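Local coordinates for inactive glucansucrase (Lactobacillus reuteri, PDB 5JBD), which is an inactive glucansucrase of glycoside hydrolase family 70, built round a (beta/alpha)8 barrel, and binds a calcium ion, at residues 448-453 with 465-470; 485-490 with 682-687; 807-810 with 815-818. All blocks are in the same frame, centred on the assembly; numbering follows the deposited sequence.

Contact 1 (448-453 with 465-470); sequences AQYAIL and YGDLYN
Tyr450 meets Asp467 in a contact that illustrates how two segments can be joined through a single pair of long-reaching side chains. Along helix 446-455, Gln449 is engaged elsewhere: its side-chain NE2 bonds the carbonyl oxygen of Tyr444 and its chain packs on Leu349 and Leu353 of helix 343-354. One residue on, Tyr450 points toward segment 465-470 and bridges a backbone gap in which the CA atoms of Tyr450 and Asp467 are 9.9 Å apart. Its phenol donates a short hydrogen bond, with Tyr450 OH 2.6 Å from Asp467 OD2. The carboxylate oxygen meets the ring at its edge, in the ring plane, and accepts the hydrogen bond through its anti lone pair, the one turned away from OD1. Ring and carboxylate planes stand 85° apart, almost perpendicular. On the aspartate side, CG lies anti to the carbonyl carbon (chi1 -69°), which extends the carboxylate toward the phenol.

Neither polar end relies on this bond alone. The phenol oxygen is also hydrogen-bonded to the backbone N of Tyr464, while Asp467 OD2 has a second partner in Thr390 OG1 and OD1 forms a salt bridge with Arg395. Gripped at both oxygens, the buried carboxylate is fixed in rotation. Farther along the helix, Ala451 packs on Leu489 of helix 483-496, and Ile452 on Glu345 and Leu349.

The chain runs from helix 446-455 into barrel strand 460-464 and on into the short, weakly bonded helical turn 465-468. The tyrosine thus reaches the C-terminal end of the strand, meeting Tyr464 N and the carboxylate that follows it, in an alpha-beta succession belonging to the repeating architecture of a (beta/alpha)8 barrel.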
ATOM      1  N   ALA A 448      -9.466 -10.533  23.805  1.00 24.63           N
ATOM      2  CA  ALA A 448     -10.924 -10.521  23.604  1.00 24.39           C
ATOM      3  C   ALA A 448     -11.320 -10.113  22.175  1.00 24.14           C
ATOM      4  O   ALA A 448     -12.292 -10.647  21.625  1.00 24.10           O
ATOM      5  CB  ALA A 448     -11.607  -9.626  24.650  1.00 25.40           C
ATOM      6  N   GLN A 449     -10.601  -9.163  21.581  1.00 24.05           N
ATOM      7  CA  GLN A 449     -10.862  -8.795  20.199  1.00 23.56           C
ATOM      8  C   GLN A 449     -10.733 -10.030  19.313  1.00 24.19           C
ATOM      9  O   GLN A 449     -11.619 -10.294  18.490  1.00 22.14           O
ATOM     10  CB  GLN A 449      -9.953  -7.670  19.715  1.00 23.83           C
ATOM     11  CG  GLN A 449     -10.293  -6.323  20.337  1.00 23.36           C
ATOM     12  CD  GLN A 449      -9.468  -5.172  19.789  1.00 22.97           C
ATOM     13  OE1 GLN A 449      -9.476  -4.904  18.582  1.00 23.11           O
ATOM     14  NE2 GLN A 449      -8.766  -4.466  20.678  1.00 23.03           N
ATOM     15  N   TYR A 450      -9.658 -10.802  19.514  1.00 22.81           N
ATOM     16  CA  TYR A 450      -9.477 -12.058  18.771  1.00 22.78           C
ATOM     17  C   TYR A 450     -10.504 -13.140  19.106  1.00 21.76           C
ATOM     18  O   TYR A 450     -10.893 -13.923  18.230  1.00 22.38           O
ATOM     19  CB  TYR A 450      -8.044 -12.613  18.941  1.00 22.74           C
ATOM     20  CG  TYR A 450      -7.084 -12.076  17.911  1.00 23.21           C
ATOM     21  CD1 TYR A 450      -7.073 -12.598  16.616  1.00 22.36           C
ATOM     22  CD2 TYR A 450      -6.202 -11.028  18.208  1.00 23.32           C
ATOM     23  CE1 TYR A 450      -6.206 -12.102  15.651  1.00 23.79           C
ATOM     24  CE2 TYR A 450      -5.333 -10.522  17.244  1.00 24.24           C
ATOM     25  CZ  TYR A 450      -5.335 -11.059  15.970  1.00 23.27           C
ATOM     26  OH  TYR A 450      -4.493 -10.570  14.997  1.00 23.35           O
ATOM     27  N   ALA A 451     -10.918 -13.222  20.366  1.00 21.56           N
ATOM     28  CA  ALA A 451     -11.927 -14.213  20.767  1.00 21.30           C
ATOM     29  C   ALA A 451     -13.252 -13.984  20.030  1.00 20.55           C
ATOM     30  O   ALA A 451     -13.907 -14.951  19.621  1.00 20.37           O
ATOM     31  CB  ALA A 451     -12.150 -14.189  22.263  1.00 22.47           C
ATOM     32  N   ILE A 452     -13.621 -12.716  19.851  1.00 19.50           N
ATOM     33  CA  ILE A 452     -14.790 -12.347  19.060  1.00 20.75           C
ATOM     34  C   ILE A 452     -14.554 -12.659  17.578  1.00 21.55           C
ATOM     35  O   ILE A 452     -15.364 -13.357  16.947  1.00 20.65           O
ATOM     36  CB  ILE A 452     -15.163 -10.842  19.252  1.00 20.85           C
ATOM     37  CG1 ILE A 452     -15.636 -10.560  20.690  1.00 22.46           C
ATOM     38  CG2 ILE A 452     -16.194 -10.380  18.225  1.00 21.13           C
ATOM     39  CD1 ILE A 452     -16.981 -11.173  21.066  1.00 22.52           C
ATOM     40  N   LEU A 453     -13.437 -12.158  17.031  1.00 21.44           N
ATOM     41  CA  LEU A 453     -13.107 -12.375  15.628  1.00 20.71           C
ATOM     42  C   LEU A 453     -13.128 -13.867  15.241  1.00 21.27           C
ATOM     43  O   LEU A 453     -13.694 -14.240  14.212  1.00 19.69           O
ATOM     44  CB  LEU A 453     -11.732 -11.793  15.279  1.00 22.00           C
ATOM     45  CG  LEU A 453     -11.496 -11.667  13.757  1.00 22.94           C
ATOM     46  CD1 LEU A 453     -12.022 -10.339  13.248  1.00 22.97           C
ATOM     47  CD2 LEU A 453     -10.019 -11.809  13.411  1.00 24.70           C
ATOM     48  N   TYR A 465       0.418 -11.193  11.584  1.00 21.60           N
ATOM     49  CA  TYR A 465       1.777 -11.591  11.976  1.00 22.78           C
ATOM     50  C   TYR A 465       2.281 -10.889  13.240  1.00 23.19           C
ATOM     51  O   TYR A 465       2.808 -11.548  14.149  1.00 24.31           O
ATOM     52  CB  TYR A 465       2.775 -11.324  10.837  1.00 22.68           C
ATOM     53  CG  TYR A 465       4.241 -11.378  11.261  1.00 22.36           C
ATOM     54  CD1 TYR A 465       4.813 -12.575  11.698  1.00 22.76           C
ATOM     55  CD2 TYR A 465       5.055 -10.233  11.222  1.00 23.56           C
ATOM     56  CE1 TYR A 465       6.145 -12.642  12.095  1.00 23.60           C
ATOM     57  CE2 TYR A 465       6.394 -10.292  11.607  1.00 23.00           C
ATOM     58  CZ  TYR A 465       6.932 -11.497  12.040  1.00 24.05           C
ATOM     59  OH  TYR A 465       8.253 -11.590  12.422  1.00 25.53           O
ATOM     60  N   GLY A 466       2.126  -9.566  13.286  1.00 23.30           N
ATOM     61  CA  GLY A 466       2.591  -8.766  14.430  1.00 25.08           C
ATOM     62  C   GLY A 466       1.848  -8.917  15.762  1.00 25.19           C
ATOM     63  O   GLY A 466       2.263  -8.329  16.771  1.00 25.91           O
ATOM     64  N   ASP A 467       0.727  -9.649  15.769  1.00 24.50           N
ATOM     65  CA  ASP A 467       0.033  -9.998  17.002  1.00 23.97           C
ATOM     66  C   ASP A 467       0.518 -11.336  17.558  1.00 24.67           C
ATOM     67  O   ASP A 467       0.326 -11.611  18.748  1.00 23.76           O
ATOM     68  CB  ASP A 467      -1.493 -10.015  16.788  1.00 24.33           C
ATOM     69  CG  ASP A 467      -2.071  -8.618  16.551  1.00 23.56           C
ATOM     70  OD1 ASP A 467      -1.484  -7.637  17.056  1.00 22.93           O
ATOM     71  OD2 ASP A 467      -3.120  -8.501  15.865  1.00 24.21           O
ATOM     72  N   LEU A 468       1.186 -12.146  16.725  1.00 24.89           N
ATOM     73  CA  LEU A 468       1.846 -13.382  17.189  1.00 25.57           C
ATOM     74  C   LEU A 468       3.338 -13.204  17.482  1.00 25.85           C
ATOM     75  O   LEU A 468       3.868 -13.900  18.338  1.00 26.49           O
ATOM     76  CB  LEU A 468       1.671 -14.511  16.170  1.00 26.47           C
ATOM     77  CG  LEU A 468       0.239 -14.968  15.845  1.00 26.30           C
ATOM     78  CD1 LEU A 468       0.268 -16.194  14.941  1.00 26.72           C
ATOM     79  CD2 LEU A 468      -0.546 -15.274  17.105  1.00 26.92           C
ATOM     80  N   TYR A 469       4.008 -12.280  16.792  1.00 25.93           N
ATOM     81  CA  TYR A 469       5.458 -12.098  16.916  1.00 26.90           C
ATOM     82  C   TYR A 469       5.798 -10.620  17.056  1.00 27.33           C
ATOM     83  O   TYR A 469       5.072  -9.759  16.529  1.00 24.80           O
ATOM     84  CB  TYR A 469       6.175 -12.700  15.689  1.00 26.33           C
ATOM     85  CG  TYR A 469       5.942 -14.193  15.576  1.00 26.83           C
ATOM     86  CD1 TYR A 469       6.747 -15.104  16.282  1.00 28.12           C
ATOM     87  CD2 TYR A 469       4.884 -14.700  14.807  1.00 25.24           C
ATOM     88  CE1 TYR A 469       6.509 -16.478  16.215  1.00 29.22           C
ATOM     89  CE2 TYR A 469       4.643 -16.067  14.729  1.00 26.26           C
ATOM     90  CZ  TYR A 469       5.440 -16.954  15.427  1.00 27.64           C
ATOM     91  OH  TYR A 469       5.190 -18.309  15.350  1.00 28.39           O
ATOM     92  N   ASN A 470       6.905 -10.334  17.754  1.00 27.46           N
ATOM     93  CA  ASN A 470       7.449  -8.973  17.803  1.00 28.66           C
ATOM     94  C   ASN A 470       7.976  -8.625  16.423  1.00 29.18           C
ATOM     95  O   ASN A 470       8.983  -9.169  15.967  1.00 29.13           O
ATOM     96  CB  ASN A 470       8.546  -8.846  18.860  1.00 31.13           C
ATOM     97  CG  ASN A 470       8.015  -8.984  20.276  1.00 33.14           C
ATOM     98  OD1 ASN A 470       6.818  -8.820  20.533  1.00 33.58           O
ATOM     99  ND2 ASN A 470       8.919  -9.266  21.218  1.00 36.09           N
TER

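Contact 2 (485-490 with 682-687); sequences AITTLM and SDLGIT
Met490 lays its terminal methyl against Leu684 and Ile686, with CE 3.8 Å from Leu684 CB and 3.7 Å from Ile686 CG1. The thioether chain bends at its last torsion (chi3 78°), and this bend carries CE to the two residues that flank Gly685. Nearer the helix backbone, Met490 CB packs 3.4 Å from the carbonyl oxygen of Leu684, so the methionine is engaged at its root as well as at its end.

One turn earlier, Thr487 adds the second apolar patch. Its methyl CG2 lies 3.8 Å from Leu684 CD2, while its hydroxyl bonds back to the carbonyl oxygen of Tyr483 within the same helix. The threonine therefore offers carbon to the neighbour and keeps its polar atom at home. Leu684 consequently meets two side chains of one helix, its branch end touching Thr487 and its CB touching Met490. No hydrogen bond crosses the interface.

Across from the helix, the chain is leaving helix 678-683. Gly685, at positive phi (75°), closes it with a Schellman motif, one bond of which runs from Gly685 N to Ser682 O, before the chain heads for strand 688-691. A capped helix C-terminus packed on helix 483-496 in this way belongs to the outer helical layer of the barrel, here between parts separated in sequence by a stretch that includes a large antiparallel beta domain, consistent with the circularly permuted barrel of family 70.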
ATOM      1  N   ALA A 485      -2.453 -16.556  23.944  1.00 25.89           N
ATOM      2  CA  ALA A 485      -3.888 -16.333  23.885  1.00 25.77           C
ATOM      3  C   ALA A 485      -4.432 -16.547  22.489  1.00 24.59           C
ATOM      4  O   ALA A 485      -5.395 -17.293  22.300  1.00 24.74           O
ATOM      5  CB  ALA A 485      -4.228 -14.924  24.356  1.00 25.49           C
ATOM      6  N   ILE A 486      -3.787 -15.917  21.506  1.00 25.60           N
ATOM      7  CA  ILE A 486      -4.301 -15.951  20.131  1.00 24.65           C
ATOM      8  C   ILE A 486      -4.221 -17.366  19.546  1.00 25.42           C
ATOM      9  O   ILE A 486      -5.204 -17.836  18.956  1.00 25.26           O
ATOM     10  CB  ILE A 486      -3.639 -14.897  19.234  1.00 24.10           C
ATOM     11  CG1 ILE A 486      -3.895 -13.498  19.812  1.00 24.45           C
ATOM     12  CG2 ILE A 486      -4.188 -14.993  17.812  1.00 24.37           C
ATOM     13  CD1 ILE A 486      -3.068 -12.388  19.206  1.00 24.09           C
ATOM     14  N   THR A 487      -3.096 -18.060  19.756  1.00 25.40           N
ATOM     15  CA  THR A 487      -2.929 -19.431  19.238  1.00 25.85           C
ATOM     16  C   THR A 487      -3.845 -20.440  19.920  1.00 26.93           C
ATOM     17  O   THR A 487      -4.349 -21.369  19.275  1.00 27.56           O
ATOM     18  CB  THR A 487      -1.467 -19.915  19.273  1.00 26.28           C
ATOM     19  OG1 THR A 487      -0.944 -19.847  20.608  1.00 26.14           O
ATOM     20  CG2 THR A 487      -0.611 -19.078  18.342  1.00 26.23           C
ATOM     21  N   THR A 488      -4.090 -20.264  21.218  1.00 26.98           N
ATOM     22  CA  THR A 488      -5.112 -21.064  21.901  1.00 26.56           C
ATOM     23  C   THR A 488      -6.483 -20.914  21.210  1.00 24.71           C
ATOM     24  O   THR A 488      -7.165 -21.896  20.952  1.00 24.58           O
ATOM     25  CB  THR A 488      -5.191 -20.712  23.403  1.00 27.57           C
ATOM     26  OG1 THR A 488      -3.908 -20.915  23.987  1.00 27.66           O
ATOM     27  CG2 THR A 488      -6.189 -21.597  24.140  1.00 28.79           C
ATOM     28  N   LEU A 489      -6.856 -19.682  20.888  1.00 24.23           N
ATOM     29  CA  LEU A 489      -8.120 -19.429  20.197  1.00 23.32           C
ATOM     30  C   LEU A 489      -8.121 -20.006  18.766  1.00 23.87           C
ATOM     31  O   LEU A 489      -9.144 -20.534  18.298  1.00 24.71           O
ATOM     32  CB  LEU A 489      -8.416 -17.921  20.173  1.00 23.37           C
ATOM     33  CG  LEU A 489      -8.685 -17.271  21.537  1.00 24.70           C
ATOM     34  CD1 LEU A 489      -8.617 -15.743  21.425  1.00 24.41           C
ATOM     35  CD2 LEU A 489     -10.042 -17.725  22.076  1.00 24.65           C
ATOM     36  N   MET A 490      -6.980 -19.912  18.084  1.00 25.06           N
ATOM     37  CA  MET A 490      -6.860 -20.405  16.701  1.00 24.44           C
ATOM     38  C   MET A 490      -7.055 -21.925  16.626  1.00 26.07           C
ATOM     39  O   MET A 490      -7.856 -22.410  15.821  1.00 26.02           O
ATOM     40  CB  MET A 490      -5.518 -19.983  16.105  1.00 24.39           C
ATOM     41  CG  MET A 490      -5.420 -18.500  15.793  1.00 23.70           C
ATOM     42  SD  MET A 490      -3.735 -17.998  15.385  1.00 24.44           S
ATOM     43  CE  MET A 490      -3.604 -18.578  13.690  1.00 25.58           C
ATOM     44  N   SER A 682      -0.317 -24.861   9.620  1.00 27.77           N
ATOM     45  CA  SER A 682      -1.349 -25.903   9.558  1.00 28.71           C
ATOM     46  C   SER A 682      -1.894 -26.265  10.950  1.00 29.39           C
ATOM     47  O   SER A 682      -3.113 -26.334  11.145  1.00 30.66           O
ATOM     48  CB  SER A 682      -0.790 -27.167   8.900  1.00 29.23           C
ATOM     49  OG  SER A 682      -1.796 -28.160   8.826  1.00 32.01           O
ATOM     50  N   ASP A 683      -0.987 -26.472  11.903  1.00 31.55           N
ATOM     51  CA  ASP A 683      -1.366 -26.809  13.294  1.00 33.63           C
ATOM     52  C   ASP A 683      -2.234 -25.716  13.953  1.00 31.60           C
ATOM     53  O   ASP A 683      -3.091 -26.017  14.784  1.00 30.62           O
ATOM     54  CB  ASP A 683      -0.113 -27.076  14.160  1.00 36.58           C
ATOM     55  CG  ASP A 683       0.659 -28.332  13.740  1.00 39.90           C
ATOM     56  OD1 ASP A 683       0.172 -29.087  12.865  1.00 47.24           O
ATOM     57  OD2 ASP A 683       1.790 -28.544  14.251  1.00 45.30           O
ATOM     58  N   LEU A 684      -2.008 -24.461  13.566  1.00 29.68           N
ATOM     59  CA  LEU A 684      -2.815 -23.331  14.028  1.00 30.00           C
ATOM     60  C   LEU A 684      -4.147 -23.153  13.285  1.00 28.73           C
ATOM     61  O   LEU A 684      -4.902 -22.207  13.578  1.00 30.89           O
ATOM     62  CB  LEU A 684      -1.988 -22.044  13.948  1.00 27.50           C
ATOM     63  CG  LEU A 684      -0.737 -21.988  14.841  1.00 29.14           C
ATOM     64  CD1 LEU A 684      -0.024 -20.659  14.659  1.00 28.89           C
ATOM     65  CD2 LEU A 684      -1.078 -22.197  16.313  1.00 30.23           C
ATOM     66  N   GLY A 685      -4.456 -24.041  12.339  1.00 28.02           N
ATOM     67  CA  GLY A 685      -5.701 -23.955  11.574  1.00 27.23           C
ATOM     68  C   GLY A 685      -5.750 -22.873  10.498  1.00 25.97           C
ATOM     69  O   GLY A 685      -6.837 -22.530  10.012  1.00 25.01           O
ATOM     70  N   ILE A 686      -4.588 -22.338  10.107  1.00 25.58           N
ATOM     71  CA  ILE A 686      -4.526 -21.368   9.006  1.00 24.95           C
ATOM     72  C   ILE A 686      -4.754 -22.145   7.716  1.00 24.58           C
ATOM     73  O   ILE A 686      -4.114 -23.180   7.491  1.00 25.14           O
ATOM     74  CB  ILE A 686      -3.169 -20.637   8.959  1.00 25.41           C
ATOM     75  CG1 ILE A 686      -2.993 -19.771  10.215  1.00 25.27           C
ATOM     76  CG2 ILE A 686      -3.069 -19.776   7.718  1.00 24.43           C
ATOM     77  CD1 ILE A 686      -1.560 -19.417  10.512  1.00 25.08           C
ATOM     78  N   THR A 687      -5.709 -21.693   6.911  1.00 23.74           N
ATOM     79  CA  THR A 687      -6.011 -22.344   5.636  1.00 22.96           C
ATOM     80  C   THR A 687      -5.537 -21.527   4.422  1.00 22.97           C
ATOM     81  O   THR A 687      -5.337 -22.094   3.343  1.00 24.77           O
ATOM     82  CB  THR A 687      -7.528 -22.590   5.496  1.00 22.83           C
ATOM     83  OG1 THR A 687      -8.207 -21.337   5.436  1.00 21.37           O
ATOM     84  CG2 THR A 687      -8.077 -23.422   6.653  1.00 22.73           C
TER

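Contact 3 (807-810 with 815-818); sequences ELQK and LFTT
With CG set anti to its own carbonyl carbon (chi1 -51°), Phe816 turns its ring edge to the backbone of helix 805-811, while Gln809, whose CG is directed opposite the backbone N (chi1 -177°), sends its extended chain past the same residue. The two side chains lie across one another. Phe816 CE2 sits 3.7 Å from Gln809 N, and the carbonyl carbon of Leu808 is also near the ring plane at this edge. The neighbouring ring atom CD2 packs 3.8 Å from Gln809 CB. Beyond it, the amide passes the root of the phenylalanine, with Gln809 NE2 3.9 Å from Phe816 CB, and is tilted 62° to the ring plane. This is van der Waals contact throughout: no hydrogen bond spans the two segments.

Leu808 supplies the inner part of the junction. Its CB stands 4.1 Å from Phe816 CE2 and 4.3 Å from Leu815 CD1, so a single helical position meets both hydrophobic residues of the returning chain. Within that chain, Leu815 CB lies over one face of the Phe816 ring, 3.7 Å above its plane and displaced toward the rim. Burial increases from the exposed Gln809 to the buried Leu808, Leu815 and Phe816.

Only a few residues separate helix 805-811 from 815-818, making this a local fold-back. Leu808 and Leu815 both press on Leu299 of helix 291-304, while Phe816 rests on Ala253 and Leu256 of helix 249-263 and on Pro827 and Pro829 of the loop that leads toward strand 841-845.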
ATOM      1  N   GLU A 807      -1.460 -16.809 -25.744  1.00 31.86           N
ATOM      2  CA  GLU A 807      -1.952 -18.080 -25.205  1.00 32.40           C
ATOM      3  C   GLU A 807      -3.284 -17.914 -24.416  1.00 31.17           C
ATOM      4  O   GLU A 807      -4.180 -18.761 -24.527  1.00 30.39           O
ATOM      5  CB  GLU A 807      -0.855 -18.824 -24.431  1.00 34.83           C
ATOM      6  CG  GLU A 807       0.048 -19.684 -25.306  1.00 37.03           C
ATOM      7  CD  GLU A 807      -0.648 -20.859 -25.958  1.00 38.21           C
ATOM      8  OE1 GLU A 807      -1.720 -21.315 -25.500  1.00 42.34           O
ATOM      9  OE2 GLU A 807      -0.102 -21.346 -26.944  1.00 41.26           O
ATOM     10  N   LEU A 808      -3.435 -16.801 -23.695  1.00 29.07           N
ATOM     11  CA  LEU A 808      -4.702 -16.475 -23.036  1.00 29.37           C
ATOM     12  C   LEU A 808      -5.821 -16.267 -24.055  1.00 30.97           C
ATOM     13  O   LEU A 808      -6.937 -16.733 -23.840  1.00 30.94           O
ATOM     14  CB  LEU A 808      -4.573 -15.236 -22.146  1.00 28.70           C
ATOM     15  CG  LEU A 808      -3.783 -15.443 -20.841  1.00 28.46           C
ATOM     16  CD1 LEU A 808      -3.458 -14.104 -20.194  1.00 28.44           C
ATOM     17  CD2 LEU A 808      -4.546 -16.334 -19.864  1.00 28.56           C
ATOM     18  N   GLN A 809      -5.527 -15.585 -25.162  1.00 31.59           N
ATOM     19  CA  GLN A 809      -6.536 -15.345 -26.189  1.00 34.76           C
ATOM     20  C   GLN A 809      -6.937 -16.645 -26.891  1.00 36.22           C
ATOM     21  O   GLN A 809      -8.099 -16.831 -27.239  1.00 36.03           O
ATOM     22  CB  GLN A 809      -6.042 -14.316 -27.203  1.00 37.40           C
ATOM     23  CG  GLN A 809      -7.075 -13.972 -28.264  1.00 40.34           C
ATOM     24  CD  GLN A 809      -6.857 -12.594 -28.863  1.00 45.32           C
ATOM     25  OE1 GLN A 809      -5.722 -12.211 -29.200  1.00 46.40           O
ATOM     26  NE2 GLN A 809      -7.947 -11.840 -29.018  1.00 46.06           N
ATOM     27  N   LYS A 810      -5.965 -17.535 -27.081  1.00 36.95           N
ATOM     28  CA  LYS A 810      -6.212 -18.850 -27.665  1.00 39.57           C
ATOM     29  C   LYS A 810      -7.101 -19.749 -26.788  1.00 37.36           C
ATOM     30  O   LYS A 810      -8.036 -20.380 -27.282  1.00 35.95           O
ATOM     31  CB  LYS A 810      -4.880 -19.548 -27.931  1.00 45.04           C
ATOM     32  CG  LYS A 810      -5.004 -20.827 -28.742  1.00 50.17           C
ATOM     33  CD  LYS A 810      -5.139 -20.517 -30.214  1.00 56.34           C
ATOM     34  CE  LYS A 810      -5.576 -21.722 -31.041  1.00 60.62           C
ATOM     35  NZ  LYS A 810      -5.596 -21.380 -32.491  1.00 62.28           N
ATOM     36  N   LEU A 815     -12.112 -13.384 -22.715  1.00 31.17           N
ATOM     37  CA  LEU A 815     -11.376 -12.335 -22.015  1.00 31.42           C
ATOM     38  C   LEU A 815     -11.255 -11.053 -22.829  1.00 30.95           C
ATOM     39  O   LEU A 815     -11.242  -9.958 -22.257  1.00 28.80           O
ATOM     40  CB  LEU A 815      -9.963 -12.818 -21.629  1.00 31.74           C
ATOM     41  CG  LEU A 815      -9.875 -13.909 -20.559  1.00 31.38           C
ATOM     42  CD1 LEU A 815      -8.429 -14.326 -20.350  1.00 31.60           C
ATOM     43  CD2 LEU A 815     -10.498 -13.442 -19.260  1.00 31.28           C
ATOM     44  N   PHE A 816     -11.127 -11.202 -24.151  1.00 31.50           N
ATOM     45  CA  PHE A 816     -10.864 -10.087 -25.049  1.00 32.31           C
ATOM     46  C   PHE A 816     -12.036  -9.764 -25.981  1.00 32.68           C
ATOM     47  O   PHE A 816     -11.879  -8.982 -26.929  1.00 31.58           O
ATOM     48  CB  PHE A 816      -9.550 -10.368 -25.807  1.00 32.40           C
ATOM     49  CG  PHE A 816      -8.420 -10.747 -24.877  1.00 31.05           C
ATOM     50  CD1 PHE A 816      -7.862  -9.805 -24.033  1.00 30.03           C
ATOM     51  CD2 PHE A 816      -7.968 -12.059 -24.797  1.00 31.22           C
ATOM     52  CE1 PHE A 816      -6.860 -10.148 -23.141  1.00 29.30           C
ATOM     53  CE2 PHE A 816      -6.957 -12.406 -23.911  1.00 30.14           C
ATOM     54  CZ  PHE A 816      -6.401 -11.448 -23.085  1.00 29.55           C
ATOM     55  N   THR A 817     -13.210 -10.335 -25.695  1.00 32.40           N
ATOM     56  CA  THR A 817     -14.469  -9.882 -26.326  1.00 33.52           C
ATOM     57  C   THR A 817     -15.510  -9.340 -25.331  1.00 32.27           C
ATOM     58  O   THR A 817     -16.416  -8.633 -25.738  1.00 34.89           O
ATOM     59  CB  THR A 817     -15.107 -10.989 -27.188  1.00 34.41           C
ATOM     60  OG1 THR A 817     -15.371 -12.143 -26.389  1.00 33.64           O
ATOM     61  CG2 THR A 817     -14.183 -11.368 -28.338  1.00 36.76           C
ATOM     62  N   THR A 818     -15.388  -9.659 -24.045  1.00 31.82           N
ATOM     63  CA  THR A 818     -16.300  -9.126 -23.032  1.00 30.35           C
ATOM     64  C   THR A 818     -16.065  -7.640 -22.858  1.00 29.59           C
ATOM     65  O   THR A 818     -14.953  -7.220 -22.519  1.00 27.77           O
ATOM     66  CB  THR A 818     -16.084  -9.832 -21.704  1.00 30.49           C
ATOM     67  OG1 THR A 818     -16.358 -11.223 -21.889  1.00 29.61           O
ATOM     68  CG2 THR A 818     -16.997  -9.245 -20.589  1.00 30.72           C
TER

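Contacts 1 and 2 are buried neighbours, with centres 10 Å apart, and helix 483-496 of contact 2 packs against both sides of contact 1: its Ile486 places CD1 3.5 Å from Tyr450 CE2 and CG2 3.7 Å from Leu468 CD2. Contact 3 lies about 43 Å from contact 1 and 41 Å from contact 2, centre to centre, and combines buried apolar residues with an exposed glutamine. Their chemistry follows their place. Near the barrel strand ends, contact 1 relies on a directed polar bond within a wider network; in the helical layer, contact 2 relies on carbon packing with no hydrogen bond across it; and contact 3 is a short-range turn-back packed by an aromatic edge.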